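Local structure of minor fimbrium anchoring subunit Mfa2 (5NFI) at residues L60-I74 / T111-M125. The protein attaches the minor (Mfa1) fimbriae of Porphyromonas gingivalis to the outer membrane, without joining the fimbrium itself, and regulates their length. Numbering follows the deposited sequence.
Sequences LEKDGLYTIFAWGNI and TLWYATSPVVELKNM
Tyr114 and Trp71 face each other as a non-hydrogen-bonded pair in an antiparallel ladder, and their contact illustrates how one aromatic side chain can serve several neighbours along the opposite strand. Tyr114 leaves the backbone with CG anti to its own N (chi1 178°), which lays the ring along the partner strand. Tyr114 CB lies over the outer part of the indole's six-membered ring, 4.1 Å from Trp71 CZ3. Tyr114 CG and CD1 come near Ala70 O, CD1 nearest, and Tyr114 CD1 settles over the middle of one indole face, 3.5 Å from Trp71 CE2. The two ring planes are inclined by 49°, neither stacked nor perpendicular. Tyr114 CE1 reaches Phe69 CB at 3.9 Å, and OH comes close to Phe69 CD1 and shares a hydrogen bond with Thr116 OG1. Trp71 NE1 is hydrogen-bonded to Phe172 O, which helps hold the indole's orientation.

Paired backbone bonds join Ala70 to Ala115 and Gly72 to Trp113, and a second ladder runs from Tyr66–Val120 to Gly64–Leu122. Between the ladders the register slips by one residue. There Ser117 OG accepts from Ile68 N (3.2 Å) across the break and donates to Pro118 O within its own segment, while Ser117 N donates to Ile68 O (3.1 Å). In this FimB/Mfa2-family protein (transthyretin clan), strands 64-72 and 113-122 lie between 28-33 and 133-151; the Ser117 side chain keeps their hydrogen bonding going where the register slips.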
loop_
_atom_site.group_PDB
_atom_site.type_symbol
_atom_site.label_atom_id
_atom_site.label_comp_id
_atom_site.label_asym_id
_atom_site.label_seq_id
_atom_site.Cartn_x
_atom_site.Cartn_y
_atom_site.Cartn_z
ATOM N N LEU A 60 27.623 -5.202 3.989
ATOM C CA LEU A 60 27.527 -6.555 4.529
ATOM C C LEU A 60 28.915 -6.933 5.029
ATOM O O LEU A 60 29.852 -6.162 4.861
ATOM C CB LEU A 60 27.041 -7.552 3.481
ATOM C CG LEU A 60 25.722 -7.270 2.766
ATOM C CD1 LEU A 60 25.524 -8.311 1.708
ATOM C CD2 LEU A 60 24.586 -7.320 3.748
ATOM N N GLU A 61 29.069 -8.103 5.638
ATOM C CA GLU A 61 30.384 -8.493 6.134
ATOM C C GLU A 61 30.712 -9.950 5.879
ATOM O O GLU A 61 31.680 -10.266 5.190
ATOM C CB GLU A 61 30.493 -8.198 7.626
ATOM C CG GLU A 61 30.508 -6.721 7.918
ATOM C CD GLU A 61 30.439 -6.421 9.381
ATOM O OE1 GLU A 61 30.703 -7.339 10.190
ATOM O OE2 GLU A 61 30.110 -5.265 9.715
ATOM N N LYS A 62 29.923 -10.836 6.457
ATOM C CA LYS A 62 30.156 -12.254 6.278
ATOM C C LYS A 62 29.593 -12.733 4.931
ATOM O O LYS A 62 28.465 -12.395 4.555
ATOM C CB LYS A 62 29.544 -13.028 7.447
ATOM C CG LYS A 62 29.747 -12.347 8.789
ATOM C CD LYS A 62 30.198 -13.327 9.850
ATOM C CE LYS A 62 30.829 -12.599 11.037
ATOM N NZ LYS A 62 31.589 -13.516 11.963
ATOM N N ASP A 63 30.396 -13.506 4.204
ATOM C CA ASP A 63 29.968 -14.136 2.953
ATOM C C ASP A 63 28.636 -14.865 3.121
ATOM O O ASP A 63 28.297 -15.291 4.220
ATOM C CB ASP A 63 31.037 -15.124 2.453
ATOM C CG ASP A 63 32.417 -14.504 2.368
ATOM O OD1 ASP A 63 32.530 -13.267 2.536
ATOM O OD2 ASP A 63 33.392 -15.258 2.127
ATOM N N GLY A 64 27.886 -15.011 2.033
ATOM C CA GLY A 64 26.646 -15.773 2.083
ATOM C C GLY A 64 25.505 -15.285 1.201
ATOM O O GLY A 64 25.691 -14.419 0.329
ATOM N N LEU A 65 24.323 -15.863 1.417
ATOM C CA LEU A 65 23.135 -15.481 0.658
ATOM C C LEU A 65 22.389 -14.398 1.400
ATOM O O LEU A 65 22.202 -14.475 2.617
ATOM C CB LEU A 65 22.212 -16.675 0.414
ATOM C CG LEU A 65 22.656 -17.694 -0.640
ATOM C CD1 LEU A 65 21.633 -18.808 -0.736
ATOM C CD2 LEU A 65 22.885 -17.038 -2.001
ATOM N N TYR A 66 21.968 -13.373 0.677
ATOM C CA TYR A 66 21.206 -12.314 1.308
ATOM C C TYR A 66 20.060 -11.891 0.420
ATOM O O TYR A 66 20.121 -12.009 -0.800
ATOM C CB TYR A 66 22.077 -11.100 1.614
ATOM C CG TYR A 66 23.220 -11.330 2.573
ATOM C CD1 TYR A 66 24.428 -11.857 2.130
ATOM C CD2 TYR A 66 23.107 -10.980 3.914
ATOM C CE1 TYR A 66 25.482 -12.049 3.003
ATOM C CE2 TYR A 66 24.153 -11.171 4.790
ATOM C CZ TYR A 66 25.340 -11.701 4.334
ATOM O OH TYR A 66 26.390 -11.891 5.204
ATOM N N THR A 67 19.003 -11.406 1.055
ATOM C CA THR A 67 17.924 -10.760 0.336
ATOM C C THR A 67 17.802 -9.361 0.914
ATOM O O THR A 67 18.022 -9.144 2.114
ATOM C CB THR A 67 16.590 -11.517 0.466
ATOM O OG1 THR A 67 16.803 -12.914 0.240
ATOM C CG2 THR A 67 15.589 -10.986 -0.542
ATOM N N ILE A 68 17.477 -8.409 0.056
ATOM C CA ILE A 68 17.336 -7.041 0.490
ATOM C C ILE A 68 15.871 -6.618 0.422
ATOM O O ILE A 68 15.191 -6.864 -0.576
ATOM C CB ILE A 68 18.227 -6.124 -0.350
ATOM C CG1 ILE A 68 19.551 -5.916 0.388
ATOM C CG2 ILE A 68 17.549 -4.795 -0.624
ATOM C CD1 ILE A 68 20.656 -5.367 -0.459
ATOM N N PHE A 69 15.381 -6.011 1.501
ATOM C CA PHE A 69 14.035 -5.447 1.528
ATOM C C PHE A 69 14.143 -3.927 1.517
ATOM O O PHE A 69 14.946 -3.347 2.251
ATOM C CB PHE A 69 13.265 -5.929 2.760
ATOM C CG PHE A 69 13.180 -7.437 2.880
ATOM C CD1 PHE A 69 13.059 -8.236 1.752
ATOM C CD2 PHE A 69 13.234 -8.052 4.118
ATOM C CE1 PHE A 69 12.987 -9.613 1.855
ATOM C CE2 PHE A 69 13.166 -9.429 4.224
ATOM C CZ PHE A 69 13.042 -10.206 3.087
ATOM N N ALA A 70 13.363 -3.267 0.676
ATOM C CA ALA A 70 13.519 -1.822 0.576
ATOM C C ALA A 70 12.191 -1.078 0.735
ATOM O O ALA A 70 11.159 -1.436 0.150
ATOM C CB ALA A 70 14.182 -1.447 -0.742
ATOM N N TRP A 71 12.243 -0.013 1.518
ATOM C CA TRP A 71 11.054 0.765 1.786
ATOM C C TRP A 71 11.259 2.206 1.406
ATOM O O TRP A 71 12.256 2.817 1.784
ATOM C CB TRP A 71 10.675 0.653 3.253
ATOM C CG TRP A 71 10.205 -0.713 3.633
ATOM C CD1 TRP A 71 10.961 -1.740 4.123
ATOM C CD2 TRP A 71 8.856 -1.201 3.563
ATOM N NE1 TRP A 71 10.165 -2.840 4.368
ATOM C CE2 TRP A 71 8.869 -2.535 4.031
ATOM C CE3 TRP A 71 7.639 -0.641 3.152
ATOM C CZ2 TRP A 71 7.713 -3.308 4.108
ATOM C CZ3 TRP A 71 6.487 -1.419 3.221
ATOM C CH2 TRP A 71 6.533 -2.734 3.700
ATOM N N GLY A 72 10.310 2.741 0.650
ATOM C CA GLY A 72 10.398 4.095 0.157
ATOM C C GLY A 72 9.400 4.982 0.844
ATOM O O GLY A 72 8.219 4.645 0.929
ATOM N N ASN A 73 9.907 6.112 1.329
ATOM C CA ASN A 73 9.129 7.137 2.013
ATOM C C ASN A 73 8.518 6.679 3.333
ATOM O O ASN A 73 7.385 7.014 3.641
ATOM C CB ASN A 73 8.031 7.662 1.098
ATOM C CG ASN A 73 8.570 8.166 -0.205
ATOM O OD1 ASN A 73 9.721 8.619 -0.282
ATOM N ND2 ASN A 73 7.749 8.095 -1.250
ATOM N N ILE A 74 9.273 5.927 4.116
ATOM C CA ILE A 74 8.903 5.709 5.499
ATOM C C ILE A 74 8.935 7.048 6.242
ATOM O O ILE A 74 9.918 7.778 6.209
ATOM C CB ILE A 74 9.823 4.706 6.172
ATOM C CG1 ILE A 74 9.439 3.289 5.744
ATOM C CG2 ILE A 74 9.740 4.848 7.676
ATOM C CD1 ILE A 74 10.280 2.226 6.398
ATOM N N THR A 111 3.331 8.806 -0.819
ATOM C CA THR A 111 3.501 7.525 -1.486
ATOM C C THR A 111 4.281 6.613 -0.575
ATOM O O THR A 111 5.125 7.080 0.188
ATOM C CB THR A 111 4.228 7.675 -2.810
ATOM O OG1 THR A 111 5.285 8.640 -2.665
ATOM C CG2 THR A 111 3.256 8.162 -3.866
ATOM N N LEU A 112 3.980 5.325 -0.619
ATOM C CA LEU A 112 4.753 4.367 0.148
ATOM C C LEU A 112 5.160 3.251 -0.767
ATOM O O LEU A 112 4.329 2.733 -1.519
ATOM C CB LEU A 112 3.954 3.816 1.318
ATOM C CG LEU A 112 4.729 2.807 2.167
ATOM C CD1 LEU A 112 5.705 3.538 3.056
ATOM C CD2 LEU A 112 3.789 1.925 2.983
ATOM N N TRP A 113 6.428 2.863 -0.712
ATOM C CA TRP A 113 6.938 1.925 -1.713
ATOM C C TRP A 113 7.666 0.727 -1.129
ATOM O O TRP A 113 8.366 0.857 -0.132
ATOM C CB TRP A 113 7.885 2.644 -2.660
ATOM C CG TRP A 113 7.289 3.814 -3.357
ATOM C CD1 TRP A 113 7.059 5.055 -2.834
ATOM C CD2 TRP A 113 6.883 3.870 -4.726
ATOM N NE1 TRP A 113 6.518 5.873 -3.793
ATOM C CE2 TRP A 113 6.404 5.171 -4.965
ATOM C CE3 TRP A 113 6.862 2.941 -5.769
ATOM C CZ2 TRP A 113 5.919 5.567 -6.203
ATOM C CZ3 TRP A 113 6.389 3.334 -6.991
ATOM C CH2 TRP A 113 5.919 4.636 -7.201
ATOM N N TYR A 114 7.525 -0.434 -1.765
ATOM C CA TYR A 114 8.280 -1.601 -1.342
ATOM C C TYR A 114 9.004 -2.326 -2.488
ATOM O O TYR A 114 8.513 -2.406 -3.600
ATOM C CB TYR A 114 7.381 -2.599 -0.615
ATOM C CG TYR A 114 8.172 -3.820 -0.229
ATOM C CD1 TYR A 114 9.152 -3.750 0.768
ATOM C CD2 TYR A 114 8.006 -5.016 -0.899
ATOM C CE1 TYR A 114 9.917 -4.851 1.104
ATOM C CE2 TYR A 114 8.764 -6.119 -0.571
ATOM C CZ TYR A 114 9.720 -6.030 0.426
ATOM O OH TYR A 114 10.464 -7.134 0.758
ATOM N N ALA A 115 10.185 -2.855 -2.209
ATOM C CA ALA A 115 10.837 -3.728 -3.174
ATOM C C ALA A 115 11.483 -4.929 -2.489
ATOM O O ALA A 115 11.991 -4.822 -1.367
ATOM C CB ALA A 115 11.877 -2.958 -3.973
ATOM N N THR A 116 11.446 -6.074 -3.160
ATOM C CA THR A 116 12.294 -7.192 -2.776
ATOM C C THR A 116 13.287 -7.391 -3.901
ATOM O O THR A 116 12.901 -7.486 -5.063
ATOM C CB THR A 116 11.513 -8.494 -2.537
ATOM O OG1 THR A 116 10.546 -8.305 -1.487
ATOM C CG2 THR A 116 12.464 -9.612 -2.146
ATOM N N SER A 117 14.567 -7.409 -3.562
ATOM C CA SER A 117 15.594 -7.749 -4.534
ATOM C C SER A 117 15.626 -9.265 -4.742
ATOM O O SER A 117 15.049 -10.025 -3.956
ATOM C CB SER A 117 16.963 -7.263 -4.067
ATOM O OG SER A 117 17.515 -8.189 -3.145
ATOM N N PRO A 118 16.308 -9.717 -5.800
ATOM C CA PRO A 118 16.536 -11.160 -5.820
ATOM C C PRO A 118 17.529 -11.557 -4.735
ATOM O O PRO A 118 18.140 -10.697 -4.109
ATOM C CB PRO A 118 17.103 -11.418 -7.222
ATOM C CG PRO A 118 17.624 -10.092 -7.684
ATOM C CD PRO A 118 16.775 -9.045 -7.024
ATOM N N VAL A 119 17.660 -12.853 -4.501
ATOM C CA VAL A 119 18.689 -13.352 -3.630
ATOM C C VAL A 119 20.041 -13.109 -4.278
ATOM O O VAL A 119 20.277 -13.503 -5.432
ATOM C CB VAL A 119 18.528 -14.843 -3.358
ATOM C CG1 VAL A 119 19.671 -15.342 -2.461
ATOM C CG2 VAL A 119 17.179 -15.124 -2.749
ATOM N N VAL A 120 20.925 -12.456 -3.534
ATOM C CA VAL A 120 22.278 -12.196 -3.997
ATOM C C VAL A 120 23.245 -12.951 -3.117
ATOM O O VAL A 120 22.841 -13.533 -2.107
ATOM C CB VAL A 120 22.608 -10.697 -3.981
ATOM C CG1 VAL A 120 21.672 -9.949 -4.917
ATOM C CG2 VAL A 120 22.517 -10.141 -2.575
ATOM N N GLU A 121 24.522 -12.923 -3.483
ATOM C CA GLU A 121 25.505 -13.765 -2.826
ATOM C C GLU A 121 26.901 -13.154 -2.752
ATOM O O GLU A 121 27.550 -12.964 -3.782
ATOM C CB GLU A 121 25.560 -15.099 -3.551
ATOM C CG GLU A 121 26.549 -16.093 -3.018
ATOM C CD GLU A 121 26.503 -17.351 -3.841
ATOM O OE1 GLU A 121 25.567 -17.436 -4.678
ATOM O OE2 GLU A 121 27.395 -18.223 -3.690
ATOM N N LEU A 122 27.348 -12.841 -1.533
ATOM C CA LEU A 122 28.760 -12.541 -1.282
ATOM C C LEU A 122 29.574 -13.823 -1.296
ATOM O O LEU A 122 29.329 -14.716 -0.477
ATOM C CB LEU A 122 28.960 -11.852 0.060
ATOM C CG LEU A 122 28.854 -10.337 0.150
ATOM C CD1 LEU A 122 29.593 -9.874 1.399
ATOM C CD2 LEU A 122 29.399 -9.682 -1.100
ATOM N N LYS A 123 30.542 -13.916 -2.201
ATOM C CA LYS A 123 31.298 -15.151 -2.336
ATOM C C LYS A 123 32.676 -14.977 -1.692
ATOM O O LYS A 123 33.127 -13.852 -1.488
ATOM C CB LYS A 123 31.417 -15.542 -3.805
ATOM C CG LYS A 123 30.133 -16.091 -4.420
ATOM C CD LYS A 123 30.032 -15.693 -5.891
ATOM C CE LYS A 123 29.276 -16.712 -6.730
ATOM N NZ LYS A 123 29.451 -16.413 -8.182
ATOM N N ASN A 124 33.341 -16.085 -1.368
ATOM C CA ASN A 124 34.616 -16.014 -0.666
ATOM C C ASN A 124 35.657 -15.271 -1.485
ATOM O O ASN A 124 36.157 -15.771 -2.501
ATOM C CB ASN A 124 35.133 -17.405 -0.307
ATOM C CG ASN A 124 36.366 -17.351 0.591
ATOM O OD1 ASN A 124 36.859 -16.271 0.932
ATOM N ND2 ASN A 124 36.863 -18.518 0.990
HETATM N N MSE A 125 35.974 -14.066 -1.025
HETATM C CA MSE A 125 36.909 -13.194 -1.716
HETATM C C MSE A 125 38.294 -13.811 -1.776
HETATM O O MSE A 125 39.083 -13.487 -2.663
HETATM C CB MSE A 125 36.969 -11.839 -1.024
HETATM C CG MSE A 125 36.871 -10.663 -1.959
HETATM SE SE MSE A 125 36.860 -9.033 -0.914
HETATM C CE MSE A 125 36.646 -7.734 -2.344
#